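Local structure of SPCC1919.03c protein (Schizosaccharomyces pombe, 2QRD) at residues P54-V59 and R84-T89. The protein serves, probably, as the beta subunit of the AMP-activated protein kinase heterotrimer, this C-terminal part carrying the interaction domain that joins the subunits. Sequence-based numbering, arbitrary orientation.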
loop_
_atom_site.group_PDB
_atom_site.type_symbol
_atom_site.label_atom_id
_atom_site.label_comp_id
_atom_site.label_asym_id
_atom_site.label_seq_id
_atom_site.Cartn_x
_atom_site.Cartn_y
_atom_site.Cartn_z
ATOM N N PRO B 54 -15.592 -3.962 5.186
ATOM C CA PRO B 54 -16.657 -3.640 6.138
ATOM C C PRO B 54 -16.051 -3.094 7.440
ATOM O O PRO B 54 -14.842 -3.250 7.688
ATOM C CB PRO B 54 -17.358 -4.981 6.368
ATOM C CG PRO B 54 -16.374 -6.024 5.977
ATOM C CD PRO B 54 -15.451 -5.422 4.969
ATOM N N ASN B 55 -16.883 -2.422 8.232
ATOM C CA ASN B 55 -16.484 -1.986 9.559
ATOM C C ASN B 55 -16.134 -3.177 10.430
ATOM O O ASN B 55 -16.823 -4.199 10.406
ATOM C CB ASN B 55 -17.575 -1.124 10.205
ATOM C CG ASN B 55 -17.765 0.194 9.479
ATOM O OD1 ASN B 55 -16.896 0.633 8.723
ATOM N ND2 ASN B 55 -18.902 0.819 9.684
ATOM N N PRO B 56 -15.042 -3.066 11.187
ATOM C CA PRO B 56 -14.625 -4.242 11.936
ATOM C C PRO B 56 -15.360 -4.365 13.262
ATOM O O PRO B 56 -15.952 -3.407 13.746
ATOM C CB PRO B 56 -13.143 -3.974 12.184
ATOM C CG PRO B 56 -13.062 -2.485 12.305
ATOM C CD PRO B 56 -14.154 -1.909 11.414
ATOM N N ASN B 57 -15.339 -5.559 13.822
ATOM C CA ASN B 57 -15.752 -5.772 15.195
ATOM C C ASN B 57 -14.724 -5.057 16.087
ATOM O O ASN B 57 -13.523 -5.383 16.065
ATOM C CB ASN B 57 -15.789 -7.281 15.464
ATOM C CG ASN B 57 -16.361 -7.641 16.810
ATOM O OD1 ASN B 57 -16.557 -6.798 17.689
ATOM N ND2 ASN B 57 -16.620 -8.926 16.989
ATOM N N HIS B 58 -15.206 -4.061 16.829
ATOM C CA HIS B 58 -14.385 -3.285 17.746
ATOM C C HIS B 58 -13.618 -4.154 18.743
ATOM O O HIS B 58 -12.541 -3.754 19.198
ATOM C CB HIS B 58 -15.217 -2.230 18.485
ATOM C CG HIS B 58 -16.103 -1.409 17.585
ATOM N ND1 HIS B 58 -15.683 -0.913 16.361
ATOM C CD2 HIS B 58 -17.389 -0.997 17.737
ATOM C CE1 HIS B 58 -16.674 -0.244 15.797
ATOM N NE2 HIS B 58 -17.717 -0.277 16.609
ATOM N N VAL B 59 -14.126 -5.344 19.068
ATOM C CA VAL B 59 -13.346 -6.233 19.939
ATOM C C VAL B 59 -12.140 -6.896 19.244
ATOM O O VAL B 59 -11.289 -7.448 19.933
ATOM C CB VAL B 59 -14.202 -7.295 20.733
ATOM C CG1 VAL B 59 -15.270 -6.626 21.620
ATOM C CG2 VAL B 59 -14.804 -8.336 19.799
ATOM N N ARG B 84 -11.742 8.464 13.435
ATOM C CA ARG B 84 -12.954 7.657 13.281
ATOM C C ARG B 84 -13.020 6.679 12.117
ATOM O O ARG B 84 -14.041 6.074 11.837
ATOM C CB ARG B 84 -14.169 8.596 13.314
ATOM C CG ARG B 84 -14.365 9.327 14.628
ATOM C CD ARG B 84 -15.540 10.264 14.504
ATOM N NE ARG B 84 -15.936 10.882 15.769
ATOM C CZ ARG B 84 -16.596 10.235 16.734
ATOM N NH1 ARG B 84 -16.908 8.933 16.583
ATOM N NH2 ARG B 84 -16.936 10.881 17.855
ATOM N N LYS B 85 -11.902 6.474 11.470
ATOM C CA LYS B 85 -11.832 5.483 10.396
ATOM C C LYS B 85 -10.957 4.303 10.809
ATOM O O LYS B 85 -10.276 4.376 11.807
ATOM C CB LYS B 85 -11.384 6.162 9.095
ATOM C CG LYS B 85 -12.364 7.310 8.715
ATOM C CD LYS B 85 -12.080 7.867 7.333
ATOM C CE LYS B 85 -13.066 9.021 7.042
ATOM N NZ LYS B 85 -12.693 9.575 5.721
ATOM N N TYR B 86 -11.008 3.208 10.069
ATOM C CA TYR B 86 -10.255 2.014 10.413
ATOM C C TYR B 86 -9.273 1.646 9.320
ATOM O O TYR B 86 -9.635 1.664 8.169
ATOM C CB TYR B 86 -11.253 0.881 10.645
ATOM C CG TYR B 86 -12.224 1.201 11.755
ATOM C CD1 TYR B 86 -13.468 1.757 11.473
ATOM C CD2 TYR B 86 -11.883 0.979 13.091
ATOM C CE1 TYR B 86 -14.353 2.066 12.479
ATOM C CE2 TYR B 86 -12.751 1.268 14.105
ATOM C CZ TYR B 86 -13.986 1.823 13.807
ATOM O OH TYR B 86 -14.877 2.137 14.824
ATOM N N VAL B 87 -8.029 1.336 9.670
ATOM C CA VAL B 87 -7.019 0.880 8.708
ATOM C C VAL B 87 -6.632 -0.596 9.004
ATOM O O VAL B 87 -6.118 -0.928 10.094
ATOM C CB VAL B 87 -5.693 1.680 8.815
ATOM C CG1 VAL B 87 -4.830 1.541 7.531
ATOM C CG2 VAL B 87 -5.917 3.101 9.227
ATOM N N THR B 88 -6.859 -1.478 8.039
ATOM C CA THR B 88 -6.311 -2.831 8.165
ATOM C C THR B 88 -5.061 -2.893 7.356
ATOM O O THR B 88 -5.114 -2.872 6.142
ATOM C CB THR B 88 -7.314 -3.877 7.803
ATOM O OG1 THR B 88 -8.413 -3.715 8.685
ATOM C CG2 THR B 88 -6.734 -5.273 7.971
ATOM N N THR B 89 -3.915 -2.869 8.041
ATOM C CA THR B 89 -2.673 -2.989 7.313
ATOM C C THR B 89 -2.234 -4.421 7.188
ATOM O O THR B 89 -2.127 -5.132 8.175
ATOM C CB THR B 89 -1.532 -1.982 7.705
ATOM O OG1 THR B 89 -0.287 -2.675 7.886
ATOM C CG2 THR B 89 -1.855 -1.154 8.854
#
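Pro56 and His58, on an irregular loop that makes no hydrogen bond to residues 84-89, meet Tyr86, whose CB points toward the loop, near the start of strand 85-93. The pyrrolidine ring of Pro56 lies over one face of the phenol: CD stands 3.8 Å from the centroid of the Tyr86 ring and 18° off its normal, which defines a CH-pi contact. CG of Pro56 extends the same cover, 3.7 Å from Tyr86 CD2. Further out, the hydroxyl meets the imidazole, with His58 CE1 3.1 Å from Tyr86 OH. The His58 and Tyr86 ring planes are inclined by 23°, but their centroids lie 5.9 Å apart, so they slide past each other with little overlap. Tyr86 CG sits anti to its own carbonyl carbon (chi1 -59°), which carries the phenol past Pro56 CD and CG toward His58. His58 is the middle residue of an Asx turn, in which Val59 N donates to Asn57 OD1 at 3.2 Å. Within the interaction domain, the contact lays the loop following the ADP-binding residues Asp49, Gln50 and Ser51 against a sheet that another chain continues through a parallel ladder. Replacing Tyr86 by an alanine would probably deprive Pro56 of its aromatic platform and leave the His58 imidazole without its phenol neighbour. With no hydrogen bond between the segments, CH-pi and van der Waals fit, not directional polar bonding, sets how they meet.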